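Long-range contact in Rbam17540 (Bacillus amyloliquefaciens, PDB 2YOY), which is a copper-dependent lytic polysaccharide monooxygenase of the former CBM33 family that probably cleaves cellulose chains oxidatively: residues A[1-13]-A[88-100]. Residues are numbered along the deposited sequence; the frame is centred on the assembly and turned at random.
Sequences HGYIKEPVSRAYM and NTFTWHYTAPHAT. With CU1 (copper (I) ion), chain C.
The histidine brace of a lytic polysaccharide monooxygenase is built here at the end of an antiparallel strand pair: H1 and H98 together hold the copper(I) ion in a T-shaped, three-nitrogen site. H1 grips it twice, through its amino N and through ND1 at 1.9 Å, and NE2 of H98 completes the set at 2.0 Å; the other ring nitrogen of H1, NE2, is hydrogen-bonded to Q65. With CG anti to the carbonyl carbon (chi1 -72°), the H1 ring folds back beside its own backbone N, which brings ND1 to the same copper ion as the amino N. The same N donates to A96 O, and A96 N returns a nearly straight bond to H1 O, fixing the amino terminus against the loop that carries H98. Where strand 2-6 pairs with strand 86-94, Y3 and H93 exchange two backbone bonds, while K5 and E6 both face T91 in a classic beta bulge; T91 O accepts from K5 N and, weakly, from E6 N, and T91 N reaches E6 O at 2.8 Å. On one side of the sheet CG1 of I4 sits squarely over the six-membered ring of W92, 3.5 Å from its centroid, a CH-pi contact; an alanine in place of W92 would probably open a gap beside CG1 and CD1 of I4 and leave the hydroxyl of Y105 without its indole N-H partner. On the other side CB of H93 lies over a face of the Y3 ring, and the two rings meet obliquely, their planes at 46°. CD of P7, which follows a cis peptide bond, packs 3.5 Å from CD2 of F90. Strand 2-6 is an outer strand of a three-stranded antiparallel sheet, and the middle strand, 86-94, pairs on its other side with strand 141-146, while N171 of strand 167-177 bonds I4 N.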
ATOM      1  N   HIS A   1      -6.885 -10.905  -3.915  1.00  9.75           N
ATOM      2  CA  HIS A   1      -5.521 -10.930  -3.347  1.00 11.19           C
ATOM      3  C   HIS A   1      -4.505 -10.492  -4.365  1.00 12.18           C
ATOM      4  O   HIS A   1      -4.471 -10.965  -5.515  1.00 11.86           O
ATOM      5  CB  HIS A   1      -5.166 -12.304  -2.818  1.00  9.09           C
ATOM      6  CG  HIS A   1      -5.896 -12.654  -1.537  1.00 11.68           C
ATOM      7  ND1 HIS A   1      -7.270 -12.757  -1.469  1.00 13.33           N
ATOM      8  CD2 HIS A   1      -5.440 -12.956  -0.298  1.00 13.53           C
ATOM      9  CE1 HIS A   1      -7.632 -13.050  -0.230  1.00 16.55           C
ATOM     10  NE2 HIS A   1      -6.537 -13.190   0.495  1.00 13.66           N
ATOM     11  N   GLY A   2      -3.675  -9.552  -3.942  1.00  9.66           N
ATOM     12  CA  GLY A   2      -2.668  -9.011  -4.823  1.00 10.35           C
ATOM     13  C   GLY A   2      -1.928  -7.912  -4.129  1.00 12.36           C
ATOM     14  O   GLY A   2      -2.292  -7.538  -3.042  1.00  9.63           O
ATOM     15  N   TYR A   3      -0.854  -7.460  -4.750  1.00  9.06           N
ATOM     16  CA  TYR A   3      -0.025  -6.385  -4.233  1.00 10.23           C
ATOM     17  C   TYR A   3       0.570  -5.528  -5.335  1.00 11.70           C
ATOM     18  O   TYR A   3       0.670  -5.931  -6.513  1.00  9.83           O
ATOM     19  CB  TYR A   3       1.089  -6.942  -3.353  1.00  7.47           C
ATOM     20  CG  TYR A   3       1.946  -8.028  -4.015  1.00  7.98           C
ATOM     21  CD1 TYR A   3       3.032  -7.696  -4.787  1.00 14.32           C
ATOM     22  CD2 TYR A   3       1.681  -9.378  -3.804  1.00  9.05           C
ATOM     23  CE1 TYR A   3       3.787  -8.683  -5.429  1.00  8.94           C
ATOM     24  CE2 TYR A   3       2.457 -10.365  -4.407  1.00 16.12           C
ATOM     25  CZ  TYR A   3       3.510  -9.994  -5.182  1.00 13.89           C
ATOM     26  OH  TYR A   3       4.317 -10.953  -5.800  1.00 17.72           O
ATOM     27  N   ILE A   4       1.035  -4.361  -4.955  1.00 10.20           N
ATOM     28  CA  ILE A   4       1.736  -3.489  -5.917  1.00  9.12           C
ATOM     29  C   ILE A   4       3.202  -3.954  -6.022  1.00 10.22           C
ATOM     30  O   ILE A   4       3.923  -3.995  -5.057  1.00 10.86           O
ATOM     31  CB  ILE A   4       1.612  -1.999  -5.498  1.00  9.83           C
ATOM     32  CG1 ILE A   4       0.140  -1.572  -5.473  1.00  9.95           C
ATOM     33  CG2 ILE A   4       2.447  -1.125  -6.417  1.00 10.00           C
ATOM     34  CD1 ILE A   4      -0.108  -0.179  -4.892  1.00  8.12           C
ATOM     35  N   LYS A   5       3.587  -4.348  -7.237  1.00 12.36           N
ATOM     36  CA  LYS A   5       4.875  -4.914  -7.540  1.00  7.51           C
ATOM     37  C   LYS A   5       5.879  -3.892  -8.070  1.00 10.06           C
ATOM     38  O   LYS A   5       7.067  -4.024  -7.793  1.00 10.37           O
ATOM     39  CB  LYS A   5       4.634  -6.006  -8.593  1.00  9.22           C
ATOM     40  CG  LYS A   5       5.824  -6.648  -9.252  1.00 35.06           C
ATOM     41  CD  LYS A   5       5.298  -7.641 -10.281  1.00 28.74           C
ATOM     42  CE  LYS A   5       4.557  -6.942 -11.417  1.00 34.91           C
ATOM     43  NZ  LYS A   5       3.896  -7.917 -12.324  1.00129.40           N
ATOM     44  N   GLU A   6       5.406  -2.908  -8.855  1.00 11.78           N
ATOM     45  CA  GLU A   6       6.216  -1.749  -9.275  1.00 12.33           C
ATOM     46  C   GLU A   6       5.405  -0.451  -9.164  1.00 11.64           C
ATOM     47  O   GLU A   6       4.353  -0.368  -9.774  1.00 15.89           O
ATOM     48  CB  GLU A   6       6.688  -1.906 -10.726  1.00 12.02           C
ATOM     49  CG  GLU A   6       7.633  -0.805 -11.165  1.00 20.51           C
ATOM     50  CD  GLU A   6       7.872  -0.795 -12.665  1.00 36.08           C
ATOM     51  OE1 GLU A   6       7.744  -1.863 -13.291  1.00 50.93           O
ATOM     52  OE2 GLU A   6       8.183   0.287 -13.205  1.00 85.12           O
ATOM     53  N   PRO A   7       5.849   0.529  -8.333  1.00 12.83           N
ATOM     54  CA  PRO A   7       6.970   0.428  -7.368  1.00 14.29           C
ATOM     55  C   PRO A   7       6.732  -0.710  -6.353  1.00  7.05           C
ATOM     56  O   PRO A   7       5.628  -1.267  -6.294  1.00 12.72           O
ATOM     57  CB  PRO A   7       6.973   1.795  -6.649  1.00 11.95           C
ATOM     58  CG  PRO A   7       6.040   2.683  -7.367  1.00 12.72           C
ATOM     59  CD  PRO A   7       5.085   1.778  -8.146  1.00 12.67           C
ATOM     60  N   VAL A   8       7.771  -1.085  -5.607  1.00  8.03           N
ATOM     61  CA  VAL A   8       7.660  -2.130  -4.608  1.00  5.76           C
ATOM     62  C   VAL A   8       6.973  -1.618  -3.348  1.00  5.73           C
ATOM     63  O   VAL A   8       7.509  -0.803  -2.608  1.00  9.64           O
ATOM     64  CB  VAL A   8       9.077  -2.663  -4.256  1.00 10.51           C
ATOM     65  CG1 VAL A   8       8.979  -3.793  -3.267  1.00 10.60           C
ATOM     66  CG2 VAL A   8       9.805  -3.069  -5.541  1.00 12.31           C
ATOM     67  N   SER A   9       5.758  -2.126  -3.166  1.00  8.88           N
ATOM     68  CA  SER A   9       5.018  -1.975  -1.906  1.00  6.83           C
ATOM     69  C   SER A   9       5.793  -2.467  -0.708  1.00 13.32           C
ATOM     70  O   SER A   9       6.626  -3.325  -0.786  1.00  8.01           O
ATOM     71  CB  SER A   9       3.658  -2.703  -1.967  1.00  7.71           C
ATOM     72  OG  SER A   9       3.729  -4.124  -1.996  1.00 11.04           O
ATOM     73  N   ARG A  10       5.494  -1.918   0.443  1.00  6.76           N
ATOM     74  CA  ARG A  10       6.140  -2.371   1.626  1.00  6.24           C
ATOM     75  C   ARG A  10       5.928  -3.842   1.881  1.00  8.50           C
ATOM     76  O   ARG A  10       6.869  -4.515   2.331  1.00  7.22           O
ATOM     77  CB  ARG A  10       5.679  -1.474   2.841  1.00  5.02           C
ATOM     78  CG  ARG A  10       6.367  -1.786   4.145  1.00  6.93           C
ATOM     79  CD  ARG A  10       5.667  -1.046   5.304  1.00  5.46           C
ATOM     80  NE  ARG A  10       5.769   0.403   5.190  1.00  8.49           N
ATOM     81  CZ  ARG A  10       5.120   1.292   5.960  1.00  9.86           C
ATOM     82  NH1 ARG A  10       4.321   0.899   6.960  1.00  9.11           N
ATOM     83  NH2 ARG A  10       5.315   2.599   5.744  1.00 12.19           N
ATOM     84  N   ALA A  11       4.717  -4.357   1.612  1.00  8.41           N
ATOM     85  CA  ALA A  11       4.424  -5.737   1.784  1.00  9.17           C
ATOM     86  C   ALA A  11       5.283  -6.635   0.869  1.00  7.77           C
ATOM     87  O   ALA A  11       5.875  -7.640   1.330  1.00  8.00           O
ATOM     88  CB  ALA A  11       2.956  -5.998   1.515  1.00 15.72           C
ATOM     89  N   TYR A  12       5.388  -6.240  -0.393  1.00 10.38           N
ATOM     90  CA  TYR A  12       6.216  -6.991  -1.307  1.00  7.68           C
ATOM     91  C   TYR A  12       7.728  -6.883  -0.936  1.00  7.68           C
ATOM     92  O   TYR A  12       8.479  -7.885  -1.004  1.00 10.89           O
ATOM     93  CB  TYR A  12       5.889  -6.502  -2.678  1.00  7.21           C
ATOM     94  CG  TYR A  12       6.641  -7.247  -3.788  1.00 10.35           C
ATOM     95  CD1 TYR A  12       6.793  -8.621  -3.754  1.00 18.10           C
ATOM     96  CD2 TYR A  12       7.205  -6.531  -4.849  1.00 15.81           C
ATOM     97  CE1 TYR A  12       7.487  -9.268  -4.800  1.00 20.74           C
ATOM     98  CE2 TYR A  12       7.876  -7.168  -5.880  1.00 20.78           C
ATOM     99  CZ  TYR A  12       8.024  -8.520  -5.838  1.00 23.99           C
ATOM    100  OH  TYR A  12       8.709  -9.119  -6.865  1.00 26.29           O
ATOM    101  N   MET A  13       8.174  -5.688  -0.499  1.00  8.45           N
ATOM    102  CA  MET A  13       9.513  -5.512   0.033  1.00  9.40           C
ATOM    103  C   MET A  13       9.775  -6.508   1.170  1.00  9.31           C
ATOM    104  O   MET A  13      10.880  -7.069   1.278  1.00 10.27           O
ATOM    105  CB  MET A  13       9.758  -4.086   0.538  1.00 11.27           C
ATOM    106  CG  MET A  13      11.219  -3.650   0.772  1.00 13.55           C
ATOM    107  SD  MET A  13      11.948  -3.291  -0.832  1.00 17.88           S
ATOM    108  CE  MET A  13      11.330  -1.622  -1.179  1.00 25.67           C
ATOM    109  N   ASN A  88       3.686   8.519 -12.933  1.00 11.68           N
ATOM    110  CA  ASN A  88       4.374   7.281 -12.581  1.00 11.22           C
ATOM    111  C   ASN A  88       3.420   6.199 -12.829  1.00 16.48           C
ATOM    112  O   ASN A  88       2.203   6.469 -12.828  1.00 12.03           O
ATOM    113  CB  ASN A  88       4.724   7.314 -11.085  1.00 11.08           C
ATOM    114  CG  ASN A  88       6.086   7.931 -10.840  1.00 18.28           C
ATOM    115  OD1 ASN A  88       7.158   7.265 -11.003  1.00 15.41           O
ATOM    116  ND2 ASN A  88       6.071   9.226 -10.511  1.00 11.61           N
ATOM    117  N   THR A  89       3.920   4.972 -13.030  1.00 11.88           N
ATOM    118  CA  THR A  89       3.010   3.841 -13.149  1.00 10.40           C
ATOM    119  C   THR A  89       3.037   2.953 -11.909  1.00  9.53           C
ATOM    120  O   THR A  89       4.067   2.801 -11.270  1.00  9.63           O
ATOM    121  CB  THR A  89       3.365   2.984 -14.350  1.00 13.99           C
ATOM    122  OG1 THR A  89       4.732   2.585 -14.210  1.00 18.79           O
ATOM    123  CG2 THR A  89       3.187   3.789 -15.630  1.00 22.43           C
ATOM    124  N   PHE A  90       1.885   2.357 -11.619  1.00  9.27           N
ATOM    125  CA  PHE A  90       1.697   1.492 -10.442  1.00 10.46           C
ATOM    126  C   PHE A  90       1.103   0.205 -10.978  1.00  9.30           C
ATOM    127  O   PHE A  90      -0.018   0.198 -11.479  1.00 12.61           O
ATOM    128  CB  PHE A  90       0.773   2.165  -9.402  1.00 11.48           C
ATOM    129  CG  PHE A  90       1.365   3.386  -8.844  1.00  6.29           C
ATOM    130  CD1 PHE A  90       1.341   4.591  -9.546  1.00 12.54           C
ATOM    131  CD2 PHE A  90       2.041   3.354  -7.599  1.00  8.22           C
ATOM    132  CE1 PHE A  90       1.965   5.719  -9.035  1.00 14.64           C
ATOM    133  CE2 PHE A  90       2.669   4.501  -7.097  1.00 10.44           C
ATOM    134  CZ  PHE A  90       2.625   5.684  -7.806  1.00 14.91           C
ATOM    135  N   THR A  91       1.893  -0.870 -10.914  1.00 10.77           N
ATOM    136  CA  THR A  91       1.489  -2.178 -11.417  1.00  9.61           C
ATOM    137  C   THR A  91       1.248  -3.173 -10.303  1.00 11.97           C
ATOM    138  O   THR A  91       2.134  -3.409  -9.470  1.00 10.16           O
ATOM    139  CB  THR A  91       2.571  -2.752 -12.337  1.00 11.50           C
ATOM    140  OG1 THR A  91       2.712  -1.871 -13.460  1.00 14.17           O
ATOM    141  CG2 THR A  91       2.164  -4.104 -12.831  1.00 15.15           C
ATOM    142  N   TRP A  92       0.046  -3.738 -10.299  1.00 12.53           N
ATOM    143  CA  TRP A  92      -0.356  -4.773  -9.338  1.00 11.22           C
ATOM    144  C   TRP A  92      -0.039  -6.151  -9.878  1.00 13.20           C
ATOM    145  O   TRP A  92      -0.149  -6.392 -11.094  1.00 11.86           O
ATOM    146  CB  TRP A  92      -1.856  -4.659  -9.042  1.00 10.04           C
ATOM    147  CG  TRP A  92      -2.242  -3.422  -8.230  1.00  5.17           C
ATOM    148  CD1 TRP A  92      -2.323  -2.147  -8.683  1.00  9.05           C
ATOM    149  CD2 TRP A  92      -2.634  -3.380  -6.849  1.00  6.57           C
ATOM    150  NE1 TRP A  92      -2.744  -1.305  -7.661  1.00  9.94           N
ATOM    151  CE2 TRP A  92      -2.949  -2.037  -6.533  1.00  9.41           C
ATOM    152  CE3 TRP A  92      -2.728  -4.336  -5.850  1.00  9.46           C
ATOM    153  CZ2 TRP A  92      -3.340  -1.626  -5.241  1.00 11.00           C
ATOM    154  CZ3 TRP A  92      -3.140  -3.916  -4.559  1.00 11.77           C
ATOM    155  CH2 TRP A  92      -3.457  -2.593  -4.285  1.00 11.44           C
ATOM    156  N   HIS A  93       0.387  -7.046  -8.990  1.00 10.93           N
ATOM    157  CA  HIS A  93       0.451  -8.481  -9.250  1.00 10.26           C
ATOM    158  C   HIS A  93      -0.680  -9.129  -8.434  1.00 16.12           C
ATOM    159  O   HIS A  93      -0.823  -8.848  -7.228  1.00 13.27           O
ATOM    160  CB  HIS A  93       1.774  -9.045  -8.787  1.00 13.96           C
ATOM    161  CG  HIS A  93       1.864 -10.540  -8.878  1.00 14.49           C
ATOM    162  ND1 HIS A  93       2.031 -11.208 -10.069  1.00 34.01           N
ATOM    163  CD2 HIS A  93       1.767 -11.490  -7.926  1.00 16.72           C
ATOM    164  CE1 HIS A  93       2.047 -12.507  -9.843  1.00 37.69           C
ATOM    165  NE2 HIS A  93       1.899 -12.704  -8.548  1.00 38.91           N
ATOM    166  N   TYR A  94      -1.508  -9.908  -9.109  1.00 10.90           N
ATOM    167  CA  TYR A  94      -2.671 -10.565  -8.512  1.00  4.74           C
ATOM    168  C   TYR A  94      -2.446 -12.070  -8.378  1.00 18.52           C
ATOM    169  O   TYR A  94      -2.054 -12.739  -9.346  1.00 14.57           O
ATOM    170  CB  TYR A  94      -3.941 -10.271  -9.308  1.00  9.56           C
ATOM    171  CG  TYR A  94      -4.287  -8.818  -9.324  1.00 11.31           C
ATOM    172  CD1 TYR A  94      -4.796  -8.212  -8.184  1.00 10.60           C
ATOM    173  CD2 TYR A  94      -4.076  -8.032 -10.444  1.00  9.74           C
ATOM    174  CE1 TYR A  94      -5.087  -6.884  -8.180  1.00 11.88           C
ATOM    175  CE2 TYR A  94      -4.375  -6.686 -10.455  1.00 15.79           C
ATOM    176  CZ  TYR A  94      -4.861  -6.117  -9.308  1.00 16.35           C
ATOM    177  OH  TYR A  94      -5.147  -4.785  -9.294  1.00  9.51           O
ATOM    178  N   THR A  95      -2.630 -12.596  -7.171  1.00 15.44           N
ATOM    179  CA  THR A  95      -2.799 -14.052  -7.015  1.00 23.28           C
ATOM    180  C   THR A  95      -4.278 -14.461  -7.204  1.00 21.61           C
ATOM    181  O   THR A  95      -4.577 -15.594  -7.560  1.00 19.53           O
ATOM    182  CB  THR A  95      -2.296 -14.524  -5.657  1.00 21.04           C
ATOM    183  OG1 THR A  95      -3.090 -13.932  -4.621  1.00 18.62           O
ATOM    184  CG2 THR A  95      -0.841 -14.136  -5.483  1.00 21.01           C
ATOM    185  N   ALA A  96      -5.197 -13.524  -7.011  1.00 13.73           N
ATOM    186  CA  ALA A  96      -6.602 -13.778  -7.273  1.00 17.96           C
ATOM    187  C   ALA A  96      -7.249 -12.470  -7.698  1.00 13.57           C
ATOM    188  O   ALA A  96      -7.599 -11.637  -6.832  1.00 14.80           O
ATOM    189  CB  ALA A  96      -7.290 -14.370  -6.053  1.00 18.92           C
ATOM    190  N   PRO A  97      -7.358 -12.247  -9.026  1.00 14.57           N
ATOM    191  CA  PRO A  97      -7.804 -10.925  -9.580  1.00 13.75           C
ATOM    192  C   PRO A  97      -9.319 -10.713  -9.567  1.00 18.78           C
ATOM    193  O   PRO A  97      -9.972 -10.792 -10.611  1.00 22.44           O
ATOM    194  CB  PRO A  97      -7.302 -10.977 -11.016  1.00 18.13           C
ATOM    195  CG  PRO A  97      -7.362 -12.434 -11.357  1.00 21.99           C
ATOM    196  CD  PRO A  97      -6.983 -13.180 -10.108  1.00 23.01           C
ATOM    197  N   HIS A  98      -9.858 -10.370  -8.409  1.00 13.28           N
ATOM    198  CA  HIS A  98     -11.285 -10.281  -8.208  1.00 14.04           C
ATOM    199  C   HIS A  98     -11.909  -9.161  -9.023  1.00 19.55           C
ATOM    200  O   HIS A  98     -11.228  -8.214  -9.434  1.00 17.46           O
ATOM    201  CB  HIS A  98     -11.612  -9.962  -6.755  1.00 12.19           C
ATOM    202  CG  HIS A  98     -10.999 -10.900  -5.775  1.00 14.57           C
ATOM    203  ND1 HIS A  98     -11.308 -12.243  -5.741  1.00 16.59           N
ATOM    204  CD2 HIS A  98     -10.086 -10.694  -4.792  1.00 14.29           C
ATOM    205  CE1 HIS A  98     -10.623 -12.825  -4.773  1.00 22.70           C
ATOM    206  NE2 HIS A  98      -9.887 -11.903  -4.169  1.00 20.73           N
ATOM    207  N   ALA A  99     -13.226  -9.275  -9.214  1.00 15.01           N
ATOM    208  CA  ALA A  99     -14.033  -8.225  -9.793  1.00 10.60           C
ATOM    209  C   ALA A  99     -13.781  -6.938  -9.039  1.00 12.00           C
ATOM    210  O   ALA A  99     -13.782  -6.946  -7.812  1.00 13.22           O
ATOM    211  CB  ALA A  99     -15.511  -8.578  -9.703  1.00 19.89           C
ATOM    212  N   THR A 100     -13.591  -5.845  -9.771  1.00 15.89           N
ATOM    213  CA  THR A 100     -13.063  -4.600  -9.189  1.00 15.23           C
ATOM    214  C   THR A 100     -13.952  -3.415  -9.463  1.00 12.40           C
ATOM    215  O   THR A 100     -14.392  -3.205 -10.594  1.00 14.73           O
ATOM    216  CB  THR A 100     -11.642  -4.344  -9.749  1.00 10.63           C
ATOM    217  OG1 THR A 100     -10.801  -5.441  -9.383  1.00 10.72           O
ATOM    218  CG2 THR A 100     -11.057  -2.999  -9.251  1.00  8.10           C
TER
HETATM  219 CU   CU1 C 300      -8.410 -12.140  -2.901  1.00 14.56          CU
HETATM  220  O   HOH W   1       0.989  -7.707 -12.989  1.00 22.42           O
HETATM  221  O   HOH W   2       4.545   0.092 -12.749  1.00 20.20           O